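Side-chain contacts in alpha-L-rhamnosidase (PDB 6GSZ), which probably hydrolyses terminal non-reducing alpha-L-rhamnose residues from alpha-L-rhamnosides, as a glycoside hydrolase: residues P246-S249 with S250-S253; L442-N445 with I446-M450; D713-Y716 with S717-R720. All coordinates share one frame; numbering follows the deposited sequence. Where two conformers were deposited one is given.

Interaction 1 (P246-S249 with S250-S253); sequences PSDS and SWKS
Trp251 folds its indole back beneath the chain that leads up to it, and this is the tight side of the contact. The ring nitrogen NE1 gives its hydrogen to Pro246 O at 2.9 Å, with an N-H...O angle of 155° and the oxygen a little out of the ring plane. Ser247 packs here as well: its CA sits 3.4 Å from Trp251 NE1, and its CB lies over one face of the indole, offset toward the rim. Asp248 O approaches Trp251 CD1 obliquely, at 3.3 Å. The Ser247 hydroxyl is engaged elsewhere, with Val115 O and Ser231 N. Beyond the ring, Phe134 and Leu229 press on Trp251 from strands 132-140 and 228-237.

A type I beta turn runs from Asp248 to Trp251, closed by Trp251 N to Asp248 O at 3.2 Å and nearly straight. It joins strand 242-246, at the edge of one sheet of this galactose-binding-like beta-sandwich domain, to strand 252-254, at the edge of another. The Asp248 carboxylate fastens the same corner. With chi1 at 66°, CG stands between the backbone N and the carbonyl carbon, which brings OD1 within reach of both donors of Ser250. Ser250 N donates to Asp248 OD1 at 2.9 Å from above the carboxylate plane, which closes an Asx turn. The hydroxyl Ser250 OG donates to the same Asp248 OD1 at 2.5 Å, this time on the syn lone pair. Lys136 NZ also bonds to Ser250 OG, and its charge would probably polarise that hydroxyl and strengthen the short bond.

The loose side is the exposed turn, Ser249 and Ser250; Ser249 has two deposited conformers, and its OG bonds to a pentaethylene glycol probably from the crystallisation liquor.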
ATOM      1  N   PRO A 246     -19.489  13.014 -24.472  1.00 14.16           N
ATOM      2  CA  PRO A 246     -18.652  11.827 -24.500  1.00 13.52           C
ATOM      3  C   PRO A 246     -17.321  12.019 -25.211  1.00 11.83           C
ATOM      4  O   PRO A 246     -17.222  12.835 -26.156  1.00 13.49           O
ATOM      5  CB  PRO A 246     -19.524  10.823 -25.273  1.00 14.90           C
ATOM      6  CG  PRO A 246     -20.188  11.704 -26.314  1.00 18.08           C
ATOM      7  CD  PRO A 246     -20.493  12.980 -25.549  1.00 18.38           C
ATOM      8  N   SER A 247     -16.342  11.166 -24.893  1.00 12.26           N
ATOM      9  CA  SER A 247     -15.213  10.929 -25.778  1.00 12.26           C
ATOM     10  C   SER A 247     -15.735  10.224 -27.019  1.00 12.82           C
ATOM     11  O   SER A 247     -16.427   9.211 -26.947  1.00 13.87           O
ATOM     12  CB  SER A 247     -14.137  10.123 -25.097  1.00 12.35           C
ATOM     13  OG  SER A 247     -14.659   8.964 -24.446  1.00 11.97           O
ATOM     14  N   ASP A 248     -15.346  10.735 -28.202  1.00 12.87           N
ATOM     15  CA  ASP A 248     -15.749  10.128 -29.490  1.00 13.31           C
ATOM     16  C   ASP A 248     -14.875  10.758 -30.578  1.00 13.93           C
ATOM     17  O   ASP A 248     -13.980  11.554 -30.264  1.00 14.04           O
ATOM     18  CB  ASP A 248     -17.245  10.285 -29.749  1.00 14.29           C
ATOM     19  CG  ASP A 248     -17.715  11.708 -29.961  1.00 15.25           C
ATOM     20  OD1 ASP A 248     -16.856  12.593 -30.207  1.00 15.78           O
ATOM     21  OD2 ASP A 248     -18.961  11.949 -29.860  1.00 19.96           O
ATOM     22  N   SER A 249     -15.161  10.401 -31.838  1.00 14.56           N
ATOM     23  CA  SER A 249     -14.339  10.752 -33.001  0.50 15.29           C
ATOM     24  C   SER A 249     -14.470  12.230 -33.370  1.00 15.30           C
ATOM     25  O   SER A 249     -13.887  12.688 -34.378  1.00 17.61           O
ATOM     26  CB  SER A 249     -14.745   9.924 -34.187  0.50 17.49           C
ATOM     27  OG  SER A 249     -15.918  10.471 -34.778  0.50 19.75           O
ATOM     28  N   SER A 250     -15.275  13.012 -32.628  1.00 14.86           N
ATOM     29  CA  SER A 250     -15.344  14.478 -32.780  1.00 15.40           C
ATOM     30  C   SER A 250     -14.187  15.235 -32.100  1.00 15.52           C
ATOM     31  O   SER A 250     -14.041  16.444 -32.312  1.00 17.76           O
ATOM     32  CB  SER A 250     -16.671  15.073 -32.360  1.00 18.81           C
ATOM     33  OG  SER A 250     -16.810  15.021 -30.940  1.00 17.58           O
ATOM     34  N   TRP A 251     -13.412  14.553 -31.245  1.00 13.01           N
ATOM     35  CA  TRP A 251     -12.300  15.188 -30.581  1.00 12.75           C
ATOM     36  C   TRP A 251     -11.137  15.360 -31.559  1.00 12.41           C
ATOM     37  O   TRP A 251     -11.070  14.678 -32.573  1.00 14.11           O
ATOM     38  CB  TRP A 251     -11.928  14.347 -29.351  1.00 12.28           C
ATOM     39  CG  TRP A 251     -12.895  14.317 -28.212  1.00 12.93           C
ATOM     40  CD1 TRP A 251     -14.247  14.099 -28.249  1.00 11.87           C
ATOM     41  CD2 TRP A 251     -12.533  14.497 -26.847  1.00 12.32           C
ATOM     42  NE1 TRP A 251     -14.755  14.091 -26.981  1.00 12.41           N
ATOM     43  CE2 TRP A 251     -13.729  14.359 -26.114  1.00 12.48           C
ATOM     44  CE3 TRP A 251     -11.342  14.806 -26.167  1.00 12.92           C
ATOM     45  CZ2 TRP A 251     -13.742  14.446 -24.724  1.00 11.21           C
ATOM     46  CZ3 TRP A 251     -11.370  14.875 -24.786  1.00 12.65           C
ATOM     47  CH2 TRP A 251     -12.571  14.750 -24.092  1.00 13.17           C
ATOM     48  N   LYS A 252     -10.228  16.230 -31.170  1.00 12.19           N
ATOM     49  CA  LYS A 252      -8.970  16.422 -31.895  1.00 12.51           C
ATOM     50  C   LYS A 252      -7.795  16.076 -30.999  1.00 11.82           C
ATOM     51  O   LYS A 252      -7.931  15.995 -29.767  1.00 12.11           O
ATOM     52  CB  LYS A 252      -8.820  17.852 -32.390  1.00 15.00           C
ATOM     53  CG  LYS A 252      -9.888  18.275 -33.404  1.00 17.07           C
ATOM     54  CD  LYS A 252      -9.492  19.559 -34.117  1.00 25.73           C
ATOM     55  CE  LYS A 252     -10.575  20.176 -34.947  1.00 33.49           C
ATOM     56  NZ  LYS A 252      -9.970  21.306 -35.678  1.00 44.89           N
ATOM     57  N   SER A 253      -6.645  15.812 -31.596  1.00 11.39           N
ATOM     58  CA  SER A 253      -5.473  15.331 -30.872  1.00 12.08           C
ATOM     59  C   SER A 253      -4.185  15.937 -31.426  1.00 11.73           C
ATOM     60  O   SER A 253      -4.091  16.385 -32.588  1.00 12.50           O
ATOM     61  CB  SER A 253      -5.387  13.809 -30.934  1.00 13.28           C
ATOM     62  OG  SER A 253      -5.240  13.372 -32.275  1.00 13.31           O
TER

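Interaction 2 (L442-N445 with I446-M450); sequences LHEN and ILWSM
Glu444 O accepts the backbone N-H of Trp448, N to O 2.9 Å, and the same oxygen lies at the edge of the Trp448 ring, near its plane, 3.1 Å from CD1. The amide bond is one rung in the i to i+4 ladder of alpha-helix 437-453, which belongs to the six-hairpin glycosidase domain, the (alpha/alpha)6 barrel of these enzymes. Ile446, Leu447 and Ser449 make the equivalent bonds back to Leu442, His443 and Asn445.

One turn apart, the side chains of Glu444 and Trp448 run alongside each other and point the same way. In the conformer given, Glu444 CG, placed opposite the backbone N by a chi1 of -176°, meets the indole at its edge and in its plane, 3.8 Å from Trp448 CD1. The chain then stays extended, which carries the carboxylate along the pyrrole edge with its plane only 22° from that of the ring. Glu444 OE2 still stops 3.9 Å from Trp448 NE1, so the two meet by packing, without a hydrogen bond. This side of the helix is partly exposed; Glu444 has two deposited conformers and a calcium ion about 5 Å from its side chain, and Arg451 makes a cation-pi contact with Trp448.

The other sides are buried, and their polar groups find partners across the fold. His443 NE2 bonds to His772 NE2 and Asn445 ND2 to Gly735 O, while Ser449 OG is gripped by both Asn760 OD1 and Thr738 N. Phe477 and Ile484 of helix 471-484 pack against Ile446 and Leu447 respectively. Helix 727-732 covers Leu442, which meets its neighbour one turn on at an oblique crossing, through Leu442 CG and Ile446 CD1, 4.1 Å apart.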
ATOM      1  N   LEU A 442      14.393   3.707  13.171  1.00 13.84           N
ATOM      2  CA  LEU A 442      13.996   2.479  12.451  1.00 13.18           C
ATOM      3  C   LEU A 442      12.508   2.529  12.077  1.00 12.28           C
ATOM      4  O   LEU A 442      12.148   2.244  10.932  1.00 13.87           O
ATOM      5  CB  LEU A 442      14.302   1.241  13.281  1.00 13.95           C
ATOM      6  CG  LEU A 442      13.878  -0.087  12.656  1.00 13.81           C
ATOM      7  CD1 LEU A 442      14.570  -0.314  11.302  1.00 15.77           C
ATOM      8  CD2 LEU A 442      14.134  -1.226  13.647  1.00 14.22           C
ATOM      9  N   HIS A 443      11.641   2.894  13.017  1.00 13.48           N
ATOM     10  CA  HIS A 443      10.220   2.965  12.726  1.00 12.26           C
ATOM     11  C   HIS A 443       9.939   4.022  11.636  1.00 12.37           C
ATOM     12  O   HIS A 443       9.142   3.788  10.748  1.00 12.95           O
ATOM     13  CB  HIS A 443       9.370   3.161  13.991  1.00 13.08           C
ATOM     14  CG  HIS A 443       7.929   2.986  13.663  1.00 12.80           C
ATOM     15  ND1 HIS A 443       7.113   4.036  13.248  1.00 13.06           N
ATOM     16  CD2 HIS A 443       7.163   1.875  13.666  1.00 13.95           C
ATOM     17  CE1 HIS A 443       5.901   3.550  13.006  1.00 13.92           C
ATOM     18  NE2 HIS A 443       5.912   2.221  13.278  1.00 12.89           N
ATOM     19  N   GLU A 444      10.570   5.198  11.736  1.00 13.27           N
ATOM     20  CA  GLU A 444      10.412   6.223  10.708  0.50 12.66           C
ATOM     21  C   GLU A 444      10.824   5.659   9.333  1.00 12.34           C
ATOM     22  O   GLU A 444      10.152   5.914   8.302  1.00 13.72           O
ATOM     23  CB  GLU A 444      11.170   7.472  11.156  0.50 13.03           C
ATOM     24  CG  GLU A 444      10.998   8.628  10.207  0.50 15.24           C
ATOM     25  CD  GLU A 444      11.447  10.000  10.709  0.50 19.88           C
ATOM     26  OE1 GLU A 444      11.896  10.114  11.856  0.50 26.80           O
ATOM     27  OE2 GLU A 444      11.333  10.951   9.929  0.50 29.78           O
ATOM     28  N   ASN A 445      11.901   4.879   9.315  1.00 12.22           N
ATOM     29  CA  ASN A 445      12.403   4.303   8.066  1.00 12.66           C
ATOM     30  C   ASN A 445      11.419   3.280   7.491  1.00 12.67           C
ATOM     31  O   ASN A 445      11.240   3.226   6.257  1.00 13.15           O
ATOM     32  CB  ASN A 445      13.767   3.636   8.237  1.00 12.92           C
ATOM     33  CG  ASN A 445      14.878   4.628   8.521  1.00 12.80           C
ATOM     34  OD1 ASN A 445      14.654   5.855   8.602  1.00 13.44           O
ATOM     35  ND2 ASN A 445      16.076   4.088   8.720  1.00 13.97           N
ATOM     36  N   ILE A 446      10.764   2.507   8.365  1.00 12.13           N
ATOM     37  CA  ILE A 446       9.736   1.565   7.942  1.00 11.38           C
ATOM     38  C   ILE A 446       8.542   2.303   7.341  1.00 11.41           C
ATOM     39  O   ILE A 446       8.010   1.973   6.249  1.00 12.21           O
ATOM     40  CB  ILE A 446       9.291   0.676   9.118  1.00 12.65           C
ATOM     41  CG1 ILE A 446      10.467  -0.192   9.575  1.00 11.95           C
ATOM     42  CG2 ILE A 446       8.076  -0.158   8.754  1.00 13.13           C
ATOM     43  CD1 ILE A 446      10.224  -0.929  10.896  1.00 12.42           C
ATOM     44  N   LEU A 447       8.154   3.362   8.013  1.00 12.19           N
ATOM     45  CA  LEU A 447       7.075   4.241   7.526  1.00 11.47           C
ATOM     46  C   LEU A 447       7.405   4.760   6.109  1.00 11.95           C
ATOM     47  O   LEU A 447       6.524   4.726   5.208  1.00 12.02           O
ATOM     48  CB  LEU A 447       6.928   5.398   8.519  1.00 11.56           C
ATOM     49  CG  LEU A 447       6.049   6.573   8.115  1.00 12.43           C
ATOM     50  CD1 LEU A 447       4.605   6.185   7.955  1.00 12.39           C
ATOM     51  CD2 LEU A 447       6.222   7.729   9.089  1.00 13.29           C
ATOM     52  N   TRP A 448       8.629   5.247   5.928  1.00 11.00           N
ATOM     53  CA  TRP A 448       9.010   5.741   4.627  1.00 11.00           C
ATOM     54  C   TRP A 448       9.096   4.630   3.569  1.00 11.55           C
ATOM     55  O   TRP A 448       8.801   4.921   2.381  1.00 12.11           O
ATOM     56  CB  TRP A 448      10.316   6.544   4.712  1.00 12.41           C
ATOM     57  CG  TRP A 448      10.090   7.940   5.194  1.00 14.17           C
ATOM     58  CD1 TRP A 448      10.334   8.437   6.443  1.00 15.08           C
ATOM     59  CD2 TRP A 448       9.647   9.073   4.413  1.00 13.42           C
ATOM     60  NE1 TRP A 448      10.024   9.763   6.499  1.00 14.90           N
ATOM     61  CE2 TRP A 448       9.684  10.206   5.250  1.00 14.23           C
ATOM     62  CE3 TRP A 448       9.317   9.267   3.062  1.00 14.20           C
ATOM     63  CZ2 TRP A 448       9.288  11.477   4.829  1.00 15.38           C
ATOM     64  CZ3 TRP A 448       8.976  10.524   2.626  1.00 16.32           C
ATOM     65  CH2 TRP A 448       8.948  11.614   3.498  1.00 15.91           C
ATOM     66  N   SER A 449       9.542   3.417   3.931  1.00 10.96           N
ATOM     67  CA  SER A 449       9.525   2.320   2.980  1.00 10.56           C
ATOM     68  C   SER A 449       8.088   1.929   2.589  1.00 11.14           C
ATOM     69  O   SER A 449       7.813   1.522   1.434  1.00 12.32           O
ATOM     70  CB  SER A 449      10.353   1.142   3.408  1.00 12.80           C
ATOM     71  OG  SER A 449      11.729   1.414   3.252  1.00 14.62           O
ATOM     72  N   MET A 450       7.156   1.999   3.541  1.00 11.09           N
ATOM     73  CA  MET A 450       5.774   1.758   3.231  1.00 10.23           C
ATOM     74  C   MET A 450       5.252   2.831   2.249  1.00 11.05           C
ATOM     75  O   MET A 450       4.578   2.490   1.249  1.00 11.63           O
ATOM     76  CB  MET A 450       4.907   1.661   4.495  1.00 11.79           C
ATOM     77  CG  MET A 450       3.408   1.530   4.158  1.00 11.25           C
ATOM     78  SD  MET A 450       2.486   0.997   5.540  1.00 12.01           S
ATOM     79  CE  MET A 450       0.914   0.799   4.692  1.00 12.19           C
TER

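Interaction 3 (D713-Y716 with S717-R720); sequences DAFY and SMLR
Two torsions bring Phe715 and Met718 together: chi1 of -167° swings the phenyl group forward beside the carbonyl of Phe715, and chi1 of -60° turns Met718 CG back beside its own backbone N. The result is a Met-aromatic contact between residues i and i+3 of alpha-helix 712-719, in the catalytic six-hairpin domain, an (alpha/alpha)6 barrel. The side chains cross at about a right angle. Met718 SD reaches Phe715 CD1 at 3.9 Å and stands 5.1 Å from the ring centroid, set obliquely to the ring. Leu702 and Leu706 of helix 699-708 pack on Met718 and Phe715 respectively, while Trp770 meets Phe715 edge to face.

Along the backbone, Leu719 N to Phe715 O is the shortest of the four i to i+4 bonds at 2.8 Å. Arg720 N to Tyr716 O is the most bent. The aliphatic part of Arg720 lies against that same carbonyl, with Arg720 CG 3.2 Å from Tyr716 O, and its guanidinium goes on to a salt bridge with Asp797. Tyr716 is anchored through its hydroxyl to Val793 O, and its ring too meets Trp770 edge to face.

Ser717 faces a more open side of the helix. Asp713 O takes both the amide of Ser717, N to O 3.0 Å, and a hydrogen from a water at 2.9 Å. That water is also hydrogen-bonded to Ser717 OG at 2.9 Å, bridging the carbonyl and the hydroxyl one turn further on.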
ATOM      1  N   ASP A 713      13.623 -10.708  25.724  1.00 17.74           N
ATOM      2  CA  ASP A 713      14.940 -10.093  25.997  1.00 18.90           C
ATOM      3  C   ASP A 713      15.948 -10.455  24.903  1.00 17.46           C
ATOM      4  O   ASP A 713      16.719  -9.595  24.468  1.00 19.09           O
ATOM      5  CB  ASP A 713      15.477 -10.529  27.368  1.00 20.39           C
ATOM      6  CG  ASP A 713      14.738  -9.858  28.493  1.00 28.44           C
ATOM      7  OD1 ASP A 713      14.302  -8.694  28.360  1.00 30.49           O
ATOM      8  OD2 ASP A 713      14.628 -10.517  29.531  1.00 37.76           O
ATOM      9  N   ALA A 714      15.913 -11.698  24.416  1.00 17.19           N
ATOM     10  CA  ALA A 714      16.784 -12.105  23.315  1.00 17.01           C
ATOM     11  C   ALA A 714      16.504 -11.264  22.062  1.00 16.40           C
ATOM     12  O   ALA A 714      17.421 -10.862  21.377  1.00 17.10           O
ATOM     13  CB  ALA A 714      16.632 -13.585  23.019  1.00 18.48           C
ATOM     14  N   PHE A 715      15.231 -11.010  21.781  1.00 14.86           N
ATOM     15  CA  PHE A 715      14.905 -10.253  20.567  1.00 14.55           C
ATOM     16  C   PHE A 715      15.332  -8.802  20.755  1.00 14.88           C
ATOM     17  O   PHE A 715      15.799  -8.173  19.811  1.00 15.46           O
ATOM     18  CB  PHE A 715      13.430 -10.358  20.151  1.00 13.94           C
ATOM     19  CG  PHE A 715      13.248  -9.836  18.742  1.00 14.57           C
ATOM     20  CD1 PHE A 715      13.799 -10.539  17.681  1.00 14.67           C
ATOM     21  CD2 PHE A 715      12.588  -8.653  18.488  1.00 14.50           C
ATOM     22  CE1 PHE A 715      13.678 -10.052  16.385  1.00 14.99           C
ATOM     23  CE2 PHE A 715      12.426  -8.187  17.183  1.00 15.16           C
ATOM     24  CZ  PHE A 715      12.969  -8.899  16.139  1.00 16.24           C
ATOM     25  N   TYR A 716      15.104  -8.241  21.952  1.00 15.60           N
ATOM     26  CA  TYR A 716      15.574  -6.882  22.215  1.00 14.78           C
ATOM     27  C   TYR A 716      17.083  -6.788  21.913  1.00 17.04           C
ATOM     28  O   TYR A 716      17.565  -5.750  21.404  1.00 17.26           O
ATOM     29  CB  TYR A 716      15.270  -6.450  23.653  1.00 14.82           C
ATOM     30  CG  TYR A 716      13.952  -5.749  23.878  1.00 14.10           C
ATOM     31  CD1 TYR A 716      13.657  -4.506  23.320  1.00 15.88           C
ATOM     32  CD2 TYR A 716      13.003  -6.297  24.711  1.00 14.64           C
ATOM     33  CE1 TYR A 716      12.456  -3.859  23.580  1.00 16.41           C
ATOM     34  CE2 TYR A 716      11.805  -5.648  25.001  1.00 16.69           C
ATOM     35  CZ  TYR A 716      11.529  -4.414  24.456  1.00 15.21           C
ATOM     36  OH  TYR A 716      10.362  -3.760  24.748  1.00 17.65           O
ATOM     37  N   SER A 717      17.839  -7.826  22.291  1.00 16.06           N
ATOM     38  CA  SER A 717      19.291  -7.801  22.055  1.00 16.77           C
ATOM     39  C   SER A 717      19.574  -7.816  20.549  1.00 17.51           C
ATOM     40  O   SER A 717      20.484  -7.130  20.109  1.00 18.85           O
ATOM     41  CB  SER A 717      19.989  -8.911  22.778  1.00 17.77           C
ATOM     42  OG  SER A 717      19.879  -8.728  24.182  1.00 21.55           O
ATOM     43  N   MET A 718      18.794  -8.600  19.776  1.00 16.04           N
ATOM     44  CA  MET A 718      18.915  -8.552  18.311  1.00 15.06           C
ATOM     45  C   MET A 718      18.567  -7.156  17.788  1.00 15.19           C
ATOM     46  O   MET A 718      19.283  -6.602  16.926  1.00 16.89           O
ATOM     47  CB  MET A 718      17.973  -9.562  17.650  1.00 16.34           C
ATOM     48  CG  MET A 718      18.231 -10.989  18.058  1.00 15.93           C
ATOM     49  SD  MET A 718      17.322 -12.175  17.044  1.00 17.00           S
ATOM     50  CE  MET A 718      18.307 -12.108  15.570  1.00 17.81           C
ATOM     51  N   LEU A 719      17.478  -6.583  18.278  1.00 14.82           N
ATOM     52  CA  LEU A 719      16.982  -5.294  17.776  1.00 15.73           C
ATOM     53  C   LEU A 719      17.971  -4.163  18.044  1.00 17.08           C
ATOM     54  O   LEU A 719      18.077  -3.247  17.223  1.00 18.08           O
ATOM     55  CB  LEU A 719      15.620  -5.002  18.405  1.00 17.16           C
ATOM     56  CG  LEU A 719      14.921  -3.731  17.940  1.00 17.08           C
ATOM     57  CD1 LEU A 719      14.617  -3.803  16.447  1.00 18.43           C
ATOM     58  CD2 LEU A 719      13.654  -3.491  18.725  1.00 19.13           C
ATOM     59  N   ARG A 720      18.769  -4.278  19.109  1.00 18.58           N
ATOM     60  CA  ARG A 720      19.729  -3.235  19.473  1.00 18.83           C
ATOM     61  C   ARG A 720      21.074  -3.401  18.751  1.00 19.61           C
ATOM     62  O   ARG A 720      21.904  -2.479  18.854  1.00 21.36           O
ATOM     63  CB  ARG A 720      19.933  -3.229  20.990  1.00 20.27           C
ATOM     64  CG  ARG A 720      18.693  -2.816  21.757  1.00 22.17           C
ATOM     65  CD  ARG A 720      18.885  -2.931  23.250  1.00 27.06           C
ATOM     66  NE  ARG A 720      20.040  -2.171  23.707  1.00 31.62           N
ATOM     67  CZ  ARG A 720      20.497  -2.197  24.948  1.00 33.78           C
ATOM     68  NH1 ARG A 720      20.154  -3.189  25.753  1.00 33.59           N
ATOM     69  NH2 ARG A 720      21.271  -1.214  25.376  1.00 40.88           N
TER
HETATM   70  O   HOH W   1      18.063  -7.557  26.111  0.50 25.09           O

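In the fold
Interactions 2 and 3 belong to the same helical domain and meet directly, Leu442 CD2 lying 3.8 Å from Leu719 CD1, so helices 437-453 and 712-719 share one apolar seam. Trp727 bridges them as well, touching both Leu442 and Phe715. Interaction 1 sits apart in the beta-sandwich domain, its centre about 45 Å from that of interaction 2 and about 63 Å from that of interaction 3. It is partly buried, an exposed turn with a buried indole, where a carboxylate and an indole N-H bind neighbouring backbone and a hydroxyl. In the two mostly buried helices backbone ladders do the bonding and side chains meet mainly through carbon, sulfur and rings, with a water bridge at Ser717.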